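PDB 2G7S: transcriptional regulator, TetR family from Agrobacterium tumefaciens, which probably binds operator DNA through an N-terminal helix-turn-helix domain and regulates transcription as a dimer, as in other TetR-family members. Local coordinates for residues N27-A32 / P50-L55; L59-R64 / V121-A126; S79-Q84 / I143-L148. One frame throughout, in Å; residues are numbered along the deposited sequence. Where two conformers were deposited one is given.

Overall arrangement
All three contacts are partly buried and differ mainly in where they lie along the elongated subunit. Interaction 1 belongs to the presumed DNA-binding end, the centre of interaction 2 is about 9 Å from the chain's centre, and interaction 3 is on the other side of that centre from interaction 1, about 42 Å from it between contact centres. Helix 52-77 is common to interactions 1 and 2, and helix 118-144 to interactions 2 and 3, so interaction 2 shares one helix with each of the others. In interaction 1 a lysine pairs with carbonyls and aromatic faces. Interaction 2 joins two helices side by side through a salt bridge with a weak hydrogen bond. Interaction 3 combines a stacked ion pair, leucine packing and bridging waters at helix ends.

Interaction 1 (N27-A32 / P50-L55)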
ATOM      1  N   ASN A  27      -4.221  -9.287 -10.944  1.00  8.53           N
ATOM      2  CA  ASN A  27      -3.838 -10.639 -11.384  1.00  9.80           C
ATOM      3  C   ASN A  27      -4.352 -11.722 -10.473  1.00 12.25           C
ATOM      4  O   ASN A  27      -3.960 -12.901 -10.605  1.00 14.63           O
ATOM      5  CB  ASN A  27      -2.322 -10.719 -11.566  1.00  9.92           C
ATOM      6  CG  ASN A  27      -1.863 -10.028 -12.829  1.00 10.81           C
ATOM      7  OD1 ASN A  27      -2.299 -10.426 -13.916  1.00 16.02           O
ATOM      8  ND2 ASN A  27      -1.014  -8.993 -12.711  1.00 11.79           N
ATOM      9  N   SER A  28      -5.198 -11.356  -9.524  1.00 12.10           N
ATOM     10  CA  SER A  28      -5.667 -12.341  -8.545  1.00 13.78           C
ATOM     11  C   SER A  28      -6.993 -12.974  -8.950  1.00 15.67           C
ATOM     12  O   SER A  28      -7.519 -13.796  -8.167  1.00 18.76           O
ATOM     13  CB  SER A  28      -5.911 -11.659  -7.217  1.00 17.12           C
ATOM     14  OG  SER A  28      -7.001 -10.755  -7.191  1.00 16.75           O
ATOM     15  N   PHE A  29      -7.586 -12.554 -10.066  1.00 14.96           N
ATOM     16  CA  PHE A  29      -8.859 -13.145 -10.537  1.00 15.92           C
ATOM     17  C   PHE A  29      -8.816 -13.340 -12.028  1.00 16.22           C
ATOM     18  O   PHE A  29      -8.032 -12.697 -12.726  1.00 16.27           O
ATOM     19  CB  PHE A  29     -10.062 -12.299 -10.112  1.00 17.32           C
ATOM     20  CG  PHE A  29     -10.173 -11.024 -10.861  1.00 15.07           C
ATOM     21  CD1 PHE A  29     -11.037 -10.964 -11.949  1.00 15.10           C
ATOM     22  CD2 PHE A  29      -9.367  -9.885 -10.582  1.00 16.33           C
ATOM     23  CE1 PHE A  29     -11.172  -9.831 -12.742  1.00 16.07           C
ATOM     24  CE2 PHE A  29      -9.484  -8.770 -11.404  1.00 18.45           C
ATOM     25  CZ  PHE A  29     -10.374  -8.691 -12.455  1.00 18.76           C
ATOM     26  N   SER A  30      -9.673 -14.265 -12.492  1.00 17.01           N
ATOM     27  CA  SER A  30      -9.742 -14.603 -13.895  1.00 17.08           C
ATOM     28  C   SER A  30     -11.217 -14.476 -14.325  1.00 15.00           C
ATOM     29  O   SER A  30     -12.162 -14.416 -13.493  1.00 14.80           O
ATOM     30  CB  SER A  30      -9.398 -16.065 -14.149  1.00 19.82           C
ATOM     31  OG  SER A  30     -10.230 -16.907 -13.372  1.00 22.72           O
ATOM     32  N   TYR A  31     -11.425 -14.556 -15.632  1.00 14.76           N
ATOM     33  CA  TYR A  31     -12.824 -14.653 -16.107  1.00 12.38           C
ATOM     34  C   TYR A  31     -13.479 -15.927 -15.594  1.00 13.00           C
ATOM     35  O   TYR A  31     -14.687 -15.904 -15.310  1.00 14.15           O
ATOM     36  CB  TYR A  31     -12.877 -14.635 -17.655  1.00 14.99           C
ATOM     37  CG  TYR A  31     -12.761 -13.268 -18.255  1.00 14.39           C
ATOM     38  CD1 TYR A  31     -12.254 -12.173 -17.503  1.00 16.12           C
ATOM     39  CD2 TYR A  31     -13.214 -13.017 -19.555  1.00 16.20           C
ATOM     40  CE1 TYR A  31     -12.158 -10.915 -18.088  1.00 15.97           C
ATOM     41  CE2 TYR A  31     -13.145 -11.751 -20.139  1.00 15.02           C
ATOM     42  CZ  TYR A  31     -12.604 -10.708 -19.397  1.00 17.86           C
ATOM     43  OH  TYR A  31     -12.552  -9.472 -19.952  1.00 20.26           O
ATOM     44  N   ALA A  32     -12.702 -17.008 -15.390  1.00 13.74           N
ATOM     45  CA  ALA A  32     -13.345 -18.219 -14.789  1.00 14.18           C
ATOM     46  C   ALA A  32     -13.966 -17.944 -13.390  1.00 13.24           C
ATOM     47  O   ALA A  32     -15.017 -18.499 -12.979  1.00 14.88           O
ATOM     48  CB  ALA A  32     -12.383 -19.384 -14.700  1.00 15.45           C
ATOM     49  N   PRO A  50     -14.392  -6.208 -24.106  1.00 14.93           N
ATOM     50  CA  PRO A  50     -13.500  -6.850 -25.116  1.00 17.60           C
ATOM     51  C   PRO A  50     -12.149  -7.265 -24.593  1.00 16.14           C
ATOM     52  O   PRO A  50     -11.452  -7.970 -25.331  1.00 19.42           O
ATOM     53  CB  PRO A  50     -13.296  -5.774 -26.128  1.00 18.65           C
ATOM     54  CG  PRO A  50     -13.515  -4.502 -25.456  1.00 21.21           C
ATOM     55  CD  PRO A  50     -14.608  -4.777 -24.413  1.00 17.85           C
ATOM     56  N   SER A  51     -11.760  -6.889 -23.371  1.00 12.65           N
ATOM     57  CA  SER A  51     -10.545  -7.394 -22.796  1.00 10.53           C
ATOM     58  C   SER A  51     -10.652  -7.182 -21.311  1.00 10.65           C
ATOM     59  O   SER A  51     -11.465  -6.350 -20.843  1.00  9.39           O
ATOM     60  CB  SER A  51      -9.362  -6.589 -23.297  1.00 13.24           C
ATOM     61  OG  SER A  51      -9.457  -5.241 -22.823  1.00 11.94           O
ATOM     62  N   LYS A  52      -9.781  -7.854 -20.569  1.00 10.67           N
ATOM     63  CA  LYS A  52      -9.727  -7.654 -19.128  1.00  9.60           C
ATOM     64  C   LYS A  52      -9.270  -6.242 -18.787  1.00  9.97           C
ATOM     65  O   LYS A  52      -9.785  -5.634 -17.808  1.00  9.37           O
ATOM     66  CB  LYS A  52      -8.794  -8.709 -18.522  1.00 10.33           C
ATOM     67  CG  LYS A  52      -8.688  -8.557 -17.012  1.00 10.98           C
ATOM     68  CD  LYS A  52      -7.753  -9.687 -16.499  1.00 13.34           C
ATOM     69  CE  LYS A  52      -7.669  -9.610 -14.997  1.00 14.92           C
ATOM     70  NZ  LYS A  52      -6.774 -10.741 -14.451  1.00 15.79           N
ATOM     71  N   SER A  53      -8.385  -5.667 -19.575  1.00  8.64           N
ATOM     72  CA  SER A  53      -7.966  -4.275 -19.285  1.00  8.76           C
ATOM     73  C   SER A  53      -9.167  -3.366 -19.401  1.00 10.01           C
ATOM     74  O   SER A  53      -9.288  -2.419 -18.592  1.00  9.45           O
ATOM     75  CB  SER A  53      -6.839  -3.825 -20.176  1.00 10.29           C
ATOM     76  OG  SER A  53      -7.212  -3.749 -21.497  1.00 11.77           O
ATOM     77  N   ASP A  54     -10.009  -3.579 -20.437  1.00  7.94           N
ATOM     78  CA  ASP A  54     -11.168  -2.731 -20.526  1.00  8.59           C
ATOM     79  C   ASP A  54     -12.159  -2.937 -19.357  1.00  8.91           C
ATOM     80  O   ASP A  54     -12.707  -1.955 -18.809  1.00  8.97           O
ATOM     81  CB  ASP A  54     -11.887  -3.045 -21.819  1.00 10.92           C
ATOM     82  CG  ASP A  54     -13.160  -2.190 -21.978  1.00 14.80           C
ATOM     83  OD1 ASP A  54     -12.985  -0.961 -22.187  1.00 17.90           O
ATOM     84  OD2 ASP A  54     -14.249  -2.774 -21.909  1.00 20.38           O
ATOM     85  N   LEU A  55     -12.356  -4.193 -18.953  1.00  8.17           N
ATOM     86  CA  LEU A  55     -13.227  -4.445 -17.809  1.00  8.84           C
ATOM     87  C   LEU A  55     -12.718  -3.678 -16.581  1.00  8.86           C
ATOM     88  O   LEU A  55     -13.491  -2.999 -15.860  1.00  8.94           O
ATOM     89  CB  LEU A  55     -13.186  -5.962 -17.575  1.00  9.06           C
ATOM     90  CG  LEU A  55     -14.202  -6.481 -16.595  1.00 15.69           C
ATOM     91  CD1 LEU A  55     -14.381  -8.058 -16.826  1.00 17.13           C
ATOM     92  CD2 LEU A  55     -13.714  -6.239 -15.274  1.00 16.76           C
TER
HETATM   93  O   HOH W   1      -4.173 -10.836 -15.622  1.00 25.29           O
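Lys52 reaches across to Phe29, and its ammonium group carries the polar part of the contact. NZ donates to Phe29 O at 2.9 Å, almost in line with the carbonyl (C=O...N angle 165°), and it also bonds Tyr26 O. A water 2.9 Å from Lys52 NZ donates in turn to Asn27 OD1, so three oxygens grip the ammonium.

The same group makes a cation-pi contact. Lys52 NZ lies 4.5 Å from the centroid of the Phe29 ring, only 10° off its normal, while CE rests over that face with a CH-pi contact. Every torsion of the lysine is near 180°, and this full extension carries the charge from the helix start to the ring. Tyr26 adds a second cation-pi partner.

Apolar packing completes the contact: Tyr31 CE1 meets Leu55 CD1 at 3.8 Å, and Lys52 CB touches the same ring carbon at 4.0 Å.

In what is probably the DNA-binding domain, as in other TetR-family proteins, the contact joins the loop entering the helix-turn-helix (31-38 and 42-48) to the start of helix 52-77. Phe29 and Leu55 both pack on helix 6-24 and on Ile34 of helix 31-38, and Tyr31 meets His46 of helix 42-48.

Interaction 2 (L59-R64 / V121-A126); sequences LVSQYR and VLEVRA
Glu123 OE1 takes two partners from the facing helix, one direct and one through water. Arg64 NH1 donates to it in a salt bridge whose hydrogen bond is weak, 3.3 Å long with an N-H...O angle of 154°. A water donates to Glu123 OE1 at 2.9 Å and lies 2.8 Å from Ser61 OG, which ties the serine to the carboxylate. The carboxylate oxygen comes in at the edge of the guanidinium, in its plane, although the two flat groups are turned 57° apart. Glu123 gets there by bending at chi2, which brings its end round toward helix 52-77. Arg64 was modelled in two conformers, and the pairing described is that of one conformer; its very close approach to Ala126 CB is doubtful.

The two segments run nearly parallel, 14° apart with axes 9.6 Å from each other. In the TetR fold, helix 52-77 connects the DNA-binding domain to the C-terminal domain, and here it lies beside helix 118-144 of the latter.

Beside the ion pair the packing is apolar. The Val60 branch anti to its own backbone N, CG1, rests 3.6 Å from Glu123 CB. Val60 and Val124 both touch Leu109 of helix 105-110. Farther round helix 118-144, Arg125 NH1 bonds Arg173 O of the second subunit.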
ATOM      1  N   LEU A  59     -14.368  -0.705 -14.361  1.00  9.55           N
ATOM      2  CA  LEU A  59     -14.589  -0.868 -12.937  1.00  9.35           C
ATOM      3  C   LEU A  59     -13.970   0.292 -12.188  1.00  9.70           C
ATOM      4  O   LEU A  59     -14.602   0.802 -11.231  1.00 10.29           O
ATOM      5  CB  LEU A  59     -13.859  -2.199 -12.577  1.00 14.27           C
ATOM      6  CG  LEU A  59     -13.617  -2.854 -11.270  1.00 16.69           C
ATOM      7  CD1 LEU A  59     -13.055  -4.273 -11.542  1.00 15.22           C
ATOM      8  CD2 LEU A  59     -12.840  -2.040 -10.302  1.00 13.42           C
ATOM      9  N   VAL A  60     -12.716   0.656 -12.534  1.00  8.87           N
ATOM     10  CA  VAL A  60     -12.062   1.737 -11.775  1.00  8.93           C
ATOM     11  C   VAL A  60     -12.776   3.055 -12.069  1.00  9.44           C
ATOM     12  O   VAL A  60     -12.950   3.859 -11.141  1.00  9.60           O
ATOM     13  CB  VAL A  60     -10.598   1.833 -12.133  1.00  8.79           C
ATOM     14  CG1 VAL A  60      -9.975   3.032 -11.507  1.00 10.16           C
ATOM     15  CG2 VAL A  60      -9.862   0.509 -11.712  1.00 10.71           C
ATOM     16  N   SER A  61     -13.193   3.307 -13.346  1.00  9.32           N
ATOM     17  CA  SER A  61     -13.903   4.583 -13.615  1.00 10.25           C
ATOM     18  C   SER A  61     -15.193   4.669 -12.748  1.00 11.11           C
ATOM     19  O   SER A  61     -15.486   5.737 -12.145  1.00 12.86           O
ATOM     20  CB  SER A  61     -14.286   4.617 -15.115  1.00 12.32           C
ATOM     21  OG  SER A  61     -15.007   5.773 -15.385  1.00 16.91           O
ATOM     22  N   GLN A  62     -15.905   3.554 -12.596  1.00 11.62           N
ATOM     23  CA  GLN A  62     -17.161   3.560 -11.801  1.00 11.70           C
ATOM     24  C   GLN A  62     -16.788   3.751 -10.315  1.00 12.00           C
ATOM     25  O   GLN A  62     -17.515   4.445  -9.555  1.00 13.99           O
ATOM     26  CB  GLN A  62     -17.842   2.197 -11.965  1.00 13.47           C
ATOM     27  CG  GLN A  62     -19.128   1.988 -11.140  1.00 18.21           C
ATOM     28  CD  GLN A  62     -19.623   0.575 -11.414  1.00 25.40           C
ATOM     29  OE1 GLN A  62     -19.097  -0.426 -10.882  1.00 25.95           O
ATOM     30  NE2 GLN A  62     -20.582   0.475 -12.302  1.00 28.39           N
ATOM     31  N   TYR A  63     -15.709   3.100  -9.870  1.00 11.59           N
ATOM     32  CA  TYR A  63     -15.306   3.210  -8.441  1.00 11.68           C
ATOM     33  C   TYR A  63     -14.960   4.704  -8.155  1.00 12.03           C
ATOM     34  O   TYR A  63     -15.315   5.246  -7.100  1.00 12.19           O
ATOM     35  CB  TYR A  63     -14.032   2.347  -8.212  1.00 12.72           C
ATOM     36  CG  TYR A  63     -13.413   2.674  -6.891  1.00 11.22           C
ATOM     37  CD1 TYR A  63     -13.923   2.085  -5.705  1.00 15.89           C
ATOM     38  CD2 TYR A  63     -12.297   3.537  -6.808  1.00 11.85           C
ATOM     39  CE1 TYR A  63     -13.338   2.382  -4.474  1.00 15.05           C
ATOM     40  CE2 TYR A  63     -11.665   3.796  -5.543  1.00 11.78           C
ATOM     41  CZ  TYR A  63     -12.219   3.235  -4.406  1.00 14.52           C
ATOM     42  OH  TYR A  63     -11.695   3.489  -3.122  1.00 15.65           O
ATOM     43  N   ARG A  64     -14.236   5.347  -9.060  0.50 11.66           N
ATOM     44  CA  ARG A  64     -13.865   6.731  -8.829  0.50 12.03           C
ATOM     45  C   ARG A  64     -15.141   7.578  -8.814  0.50 13.54           C
ATOM     46  O   ARG A  64     -15.325   8.403  -7.906  0.50 13.45           O
ATOM     47  CB  ARG A  64     -12.917   7.209  -9.882  0.50 11.38           C
ATOM     48  CG  ARG A  64     -11.560   6.547  -9.724  0.50  9.41           C
ATOM     49  CD  ARG A  64     -10.696   6.993 -10.915  0.50 11.91           C
ATOM     50  NE  ARG A  64     -10.466   8.434 -10.819  0.50 10.50           N
ATOM     51  CZ  ARG A  64     -10.181   9.228 -11.856  0.50 13.50           C
ATOM     52  NH1 ARG A  64     -10.068   8.753 -13.115  0.50 12.45           N
ATOM     53  NH2 ARG A  64     -10.017  10.539 -11.639  0.50 16.07           N
ATOM     54  N   VAL A 121      -3.485   2.065 -15.558  1.00  8.38           N
ATOM     55  CA  VAL A 121      -2.624   2.980 -14.776  1.00  8.98           C
ATOM     56  C   VAL A 121      -3.147   4.420 -14.843  1.00  8.04           C
ATOM     57  O   VAL A 121      -3.149   5.143 -13.849  1.00  8.51           O
ATOM     58  CB  VAL A 121      -1.168   2.899 -15.270  1.00  9.53           C
ATOM     59  CG1 VAL A 121      -0.258   3.947 -14.558  1.00 11.24           C
ATOM     60  CG2 VAL A 121      -0.662   1.472 -15.045  1.00 11.21           C
ATOM     61  N   LEU A 122      -3.646   4.829 -16.033  1.00  8.77           N
ATOM     62  CA  LEU A 122      -4.166   6.195 -16.163  1.00  9.69           C
ATOM     63  C   LEU A 122      -5.313   6.396 -15.159  1.00  8.62           C
ATOM     64  O   LEU A 122      -5.392   7.467 -14.516  1.00 11.18           O
ATOM     65  CB  LEU A 122      -4.687   6.440 -17.608  1.00 11.54           C
ATOM     66  CG  LEU A 122      -3.647   6.492 -18.678  1.00 16.34           C
ATOM     67  CD1 LEU A 122      -4.431   6.628 -20.065  1.00 19.81           C
ATOM     68  CD2 LEU A 122      -2.731   7.693 -18.472  1.00 20.40           C
ATOM     69  N   GLU A 123      -6.233   5.428 -15.081  1.00  9.58           N
ATOM     70  CA  GLU A 123      -7.378   5.576 -14.178  1.00  9.21           C
ATOM     71  C   GLU A 123      -6.941   5.607 -12.701  1.00  9.27           C
ATOM     72  O   GLU A 123      -7.441   6.421 -11.887  1.00 10.25           O
ATOM     73  CB  GLU A 123      -8.359   4.416 -14.381  1.00 11.67           C
ATOM     74  CG  GLU A 123      -9.126   4.474 -15.720  1.00 13.55           C
ATOM     75  CD  GLU A 123     -10.241   5.511 -15.743  1.00 17.06           C
ATOM     76  OE1 GLU A 123     -10.707   5.908 -14.665  1.00 21.51           O
ATOM     77  OE2 GLU A 123     -10.657   5.887 -16.872  1.00 23.80           O
ATOM     78  N   VAL A 124      -5.985   4.766 -12.381  1.00  8.09           N
ATOM     79  CA  VAL A 124      -5.505   4.705 -10.967  1.00  8.02           C
ATOM     80  C   VAL A 124      -4.839   6.031 -10.603  1.00  7.96           C
ATOM     81  O   VAL A 124      -5.093   6.602  -9.514  1.00  9.08           O
ATOM     82  CB  VAL A 124      -4.530   3.532 -10.795  1.00  9.02           C
ATOM     83  CG1 VAL A 124      -3.874   3.561  -9.417  1.00  9.33           C
ATOM     84  CG2 VAL A 124      -5.326   2.212 -10.996  1.00 10.13           C
ATOM     85  N   ARG A 125      -3.968   6.535 -11.464  1.00  9.94           N
ATOM     86  CA  ARG A 125      -3.273   7.786 -11.124  1.00 10.85           C
ATOM     87  C   ARG A 125      -4.260   8.915 -11.038  1.00 11.78           C
ATOM     88  O   ARG A 125      -4.068   9.814 -10.194  1.00 12.85           O
ATOM     89  CB  ARG A 125      -2.134   8.057 -12.135  1.00 11.89           C
ATOM     90  CG  ARG A 125      -0.946   7.119 -11.977  1.00 13.45           C
ATOM     91  CD  ARG A 125       0.181   7.343 -12.978  1.00 15.74           C
ATOM     92  NE  ARG A 125       1.358   6.610 -12.468  1.00 16.30           N
ATOM     93  CZ  ARG A 125       2.400   6.161 -13.185  1.00 15.78           C
ATOM     94  NH1 ARG A 125       3.413   5.601 -12.581  1.00 16.99           N
ATOM     95  NH2 ARG A 125       2.340   6.183 -14.531  1.00 19.57           N
ATOM     96  N   ALA A 126      -5.310   8.915 -11.854  1.00 12.00           N
ATOM     97  CA  ALA A 126      -6.314   9.977 -11.814  1.00 13.08           C
ATOM     98  C   ALA A 126      -7.027   9.994 -10.455  1.00 11.88           C
ATOM     99  O   ALA A 126      -7.390  11.088  -9.950  1.00 12.20           O
ATOM    100  CB  ALA A 126      -7.303   9.815 -12.962  1.00 14.28           C
TER
HETATM  101  O   HOH W   2     -13.003   7.689 -15.169  1.00 31.62           O

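Interaction 3 (S79-Q84 / I143-L148); sequences SDPLEQ and IAQGRL
Arg147 lays its guanidinium against the carboxylate of Asp80, joining the capped start of one helix to the turn that ends another. Asp80 is the N-cap of helix 81-98, its OD1 accepting from Leu82 N at 2.9 Å; helix 118-144 closes in a Schellman motif, with Gly146 at positive phi.

The ion pair is a stack rather than a hydrogen bond. Asp80 OD2 sits 3.3 Å above the guanidinium plane, over its centre, and the two flat groups are only 21° from parallel. No N-H points at that oxygen, so the attraction is one of charge alone. Bends at chi2 (-74°) and chi3 fold the arginine back over the aspartate. Two conformers of Arg147 were deposited, and the stack describes one.

Pro81 is met by Gln145, whose OE1 comes to 3.2 Å from Pro81 CD while NE2 is closer to Pro81 CG than to CD. The proline also packs on Val138 and Arg141 of helix 118-144. A water links Gln145 NE2 to Ser79 O, its bond to NE2 weak; a second bridge, from OE1, is doubtful because its water lies too close to Ser79 O.

Leu148 supplies the apolar side of the contact in this C-terminal domain. With Leu82 it faces helix 180-192, touching Ile192 where Leu82 touches Leu189. Between the two leucines, one methyl does the work: Leu148 CD2 lies 3.8 Å from Leu82 CD1 and 3.9 Å from Leu82 CB.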
ATOM      1  N   SER A  79     -20.463  21.333   7.438  1.00 18.65           N
ATOM      2  CA  SER A  79     -19.915  22.687   7.251  1.00 20.82           C
ATOM      3  C   SER A  79     -18.428  22.859   7.567  1.00 19.92           C
ATOM      4  O   SER A  79     -17.708  23.601   6.858  1.00 21.51           O
ATOM      5  CB  SER A  79     -20.754  23.714   8.006  1.00 23.90           C
ATOM      6  OG  SER A  79     -20.761  23.405   9.387  1.00 28.46           O
ATOM      7  N   ASP A  80     -17.940  22.163   8.601  1.00 16.17           N
ATOM      8  CA  ASP A  80     -16.613  22.417   9.092  1.00 13.96           C
ATOM      9  C   ASP A  80     -15.590  21.521   8.364  1.00 11.58           C
ATOM     10  O   ASP A  80     -15.725  20.303   8.356  1.00 12.94           O
ATOM     11  CB  ASP A  80     -16.684  22.106  10.580  1.00 14.43           C
ATOM     12  CG  ASP A  80     -15.387  22.264  11.339  1.00 17.73           C
ATOM     13  OD1 ASP A  80     -14.323  22.207  10.805  1.00 20.12           O
ATOM     14  OD2 ASP A  80     -15.456  22.312  12.631  1.00 25.96           O
ATOM     15  N   PRO A  81     -14.561  22.101   7.748  1.00 11.21           N
ATOM     16  CA  PRO A  81     -13.558  21.270   7.043  1.00 10.56           C
ATOM     17  C   PRO A  81     -12.944  20.188   7.912  1.00  9.47           C
ATOM     18  O   PRO A  81     -12.671  19.075   7.434  1.00 10.63           O
ATOM     19  CB  PRO A  81     -12.476  22.307   6.633  1.00 12.16           C
ATOM     20  CG  PRO A  81     -13.258  23.634   6.497  1.00 15.31           C
ATOM     21  CD  PRO A  81     -14.249  23.550   7.640  1.00 12.73           C
ATOM     22  N   LEU A  82     -12.692  20.492   9.185  1.00 10.51           N
ATOM     23  CA  LEU A  82     -12.090  19.459  10.049  1.00 10.14           C
ATOM     24  C   LEU A  82     -13.077  18.275  10.168  1.00  9.38           C
ATOM     25  O   LEU A  82     -12.680  17.103  10.149  1.00  9.30           O
ATOM     26  CB  LEU A  82     -11.807  20.035  11.452  1.00 12.12           C
ATOM     27  CG  LEU A  82     -11.380  19.016  12.531  1.00 16.30           C
ATOM     28  CD1 LEU A  82     -10.019  18.527  12.144  1.00 19.82           C
ATOM     29  CD2 LEU A  82     -11.453  19.693  13.933  1.00 17.88           C
ATOM     30  N   GLU A  83     -14.368  18.586  10.284  1.00  9.13           N
ATOM     31  CA  GLU A  83     -15.363  17.523  10.403  1.00  7.93           C
ATOM     32  C   GLU A  83     -15.540  16.805   9.080  1.00  8.96           C
ATOM     33  O   GLU A  83     -15.915  15.613   9.094  1.00  9.36           O
ATOM     34  CB  GLU A  83     -16.688  18.123  10.929  1.00  9.07           C
ATOM     35  CG  GLU A  83     -16.480  18.672  12.357  1.00  9.30           C
ATOM     36  CD  GLU A  83     -16.032  17.642  13.358  1.00 10.81           C
ATOM     37  OE1 GLU A  83     -16.474  16.472  13.265  1.00 11.11           O
ATOM     38  OE2 GLU A  83     -15.196  17.984  14.218  1.00 13.65           O
ATOM     39  N   GLN A  84     -15.245  17.424   7.951  1.00  8.51           N
ATOM     40  CA  GLN A  84     -15.255  16.671   6.670  1.00  9.23           C
ATOM     41  C   GLN A  84     -14.122  15.635   6.672  1.00  8.21           C
ATOM     42  O   GLN A  84     -14.363  14.473   6.273  1.00  8.69           O
ATOM     43  CB  GLN A  84     -15.029  17.668   5.490  1.00  9.25           C
ATOM     44  CG  GLN A  84     -16.284  18.606   5.329  1.00 10.17           C
ATOM     45  CD  GLN A  84     -16.006  19.769   4.379  1.00 11.90           C
ATOM     46  OE1 GLN A  84     -14.886  19.966   3.877  1.00 16.41           O
ATOM     47  NE2 GLN A  84     -17.040  20.537   4.116  1.00 14.69           N
ATOM     48  N   ILE A 143      -7.901  26.227   6.774  1.00 10.54           N
ATOM     49  CA  ILE A 143      -7.075  27.420   7.058  1.00 10.42           C
ATOM     50  C   ILE A 143      -7.886  28.700   6.861  1.00 11.42           C
ATOM     51  O   ILE A 143      -7.851  29.586   7.712  1.00 13.02           O
ATOM     52  CB  ILE A 143      -5.850  27.442   6.144  1.00 11.11           C
ATOM     53  CG1 ILE A 143      -4.851  26.317   6.532  1.00 12.69           C
ATOM     54  CG2 ILE A 143      -5.165  28.832   6.202  1.00 13.51           C
ATOM     55  CD1 ILE A 143      -4.179  26.526   7.864  1.00 17.22           C
ATOM     56  N   ALA A 144      -8.605  28.788   5.764  1.00 11.19           N
ATOM     57  CA  ALA A 144      -9.294  30.038   5.454  1.00 11.57           C
ATOM     58  C   ALA A 144     -10.324  30.372   6.526  1.00 12.61           C
ATOM     59  O   ALA A 144     -10.583  31.565   6.766  1.00 13.48           O
ATOM     60  CB  ALA A 144     -10.001  29.920   4.119  1.00 11.50           C
ATOM     61  N   GLN A 145     -10.903  29.334   7.156  1.00 13.12           N
ATOM     62  CA  GLN A 145     -11.896  29.477   8.221  1.00 14.63           C
ATOM     63  C   GLN A 145     -11.325  29.482   9.646  1.00 16.27           C
ATOM     64  O   GLN A 145     -12.129  29.561  10.651  1.00 18.94           O
ATOM     65  CB  GLN A 145     -12.941  28.363   8.138  1.00 14.88           C
ATOM     66  CG  GLN A 145     -13.745  28.427   6.842  1.00 16.11           C
ATOM     67  CD  GLN A 145     -14.660  27.284   6.645  1.00 17.58           C
ATOM     68  OE1 GLN A 145     -15.074  26.676   7.620  1.00 23.14           O
ATOM     69  NE2 GLN A 145     -14.888  26.887   5.409  1.00 19.28           N
ATOM     70  N   GLY A 146     -10.003  29.464   9.766  1.00 15.31           N
ATOM     71  CA  GLY A 146      -9.331  29.421  11.095  1.00 17.93           C
ATOM     72  C   GLY A 146      -9.658  28.145  11.905  1.00 17.86           C
ATOM     73  O   GLY A 146      -9.570  28.174  13.172  1.00 21.13           O
ATOM     74  N   ARG A 147      -9.999  27.044  11.208  0.50 16.98           N
ATOM     75  CA  ARG A 147     -10.356  25.764  11.868  0.50 16.51           C
ATOM     76  C   ARG A 147      -9.207  24.752  12.026  0.50 16.42           C
ATOM     77  O   ARG A 147      -9.404  23.730  12.745  0.50 15.46           O
ATOM     78  CB  ARG A 147     -11.511  25.034  11.151  0.50 17.65           C
ATOM     79  CG  ARG A 147     -12.873  25.793  11.120  0.50 17.73           C
ATOM     80  CD  ARG A 147     -13.588  25.786  12.503  0.50 19.05           C
ATOM     81  NE  ARG A 147     -15.045  25.814  12.370  0.50 25.18           N
ATOM     82  CZ  ARG A 147     -15.867  25.518  13.373  0.50 28.48           C
ATOM     83  NH1 ARG A 147     -15.354  25.171  14.544  0.50 31.74           N
ATOM     84  NH2 ARG A 147     -17.194  25.558  13.215  0.50 32.93           N
ATOM     85  N   LEU A 148      -8.088  24.992  11.307  1.00 17.50           N
ATOM     86  CA  LEU A 148      -6.924  24.080  11.263  1.00 16.45           C
ATOM     87  C   LEU A 148      -5.702  24.859  11.322  1.00 17.00           C
ATOM     88  O   LEU A 148      -5.686  26.045  10.884  1.00 17.87           O
ATOM     89  CB  LEU A 148      -6.812  23.337   9.851  1.00 19.06           C
ATOM     90  CG  LEU A 148      -8.031  22.559   9.438  1.00 16.52           C
ATOM     91  CD1 LEU A 148      -7.979  21.781   8.146  1.00 18.92           C
ATOM     92  CD2 LEU A 148      -8.339  21.553  10.576  1.00 20.46           C
TER
HETATM   93  O   HOH W   3     -15.977  23.925   4.129  1.00 28.02           O
HETATM   94  O   HOH W   4     -18.870  25.339  10.400  1.00 36.32           O
HETATM   95  O   HOH W   5     -17.754  26.138   7.059  1.00 42.66           O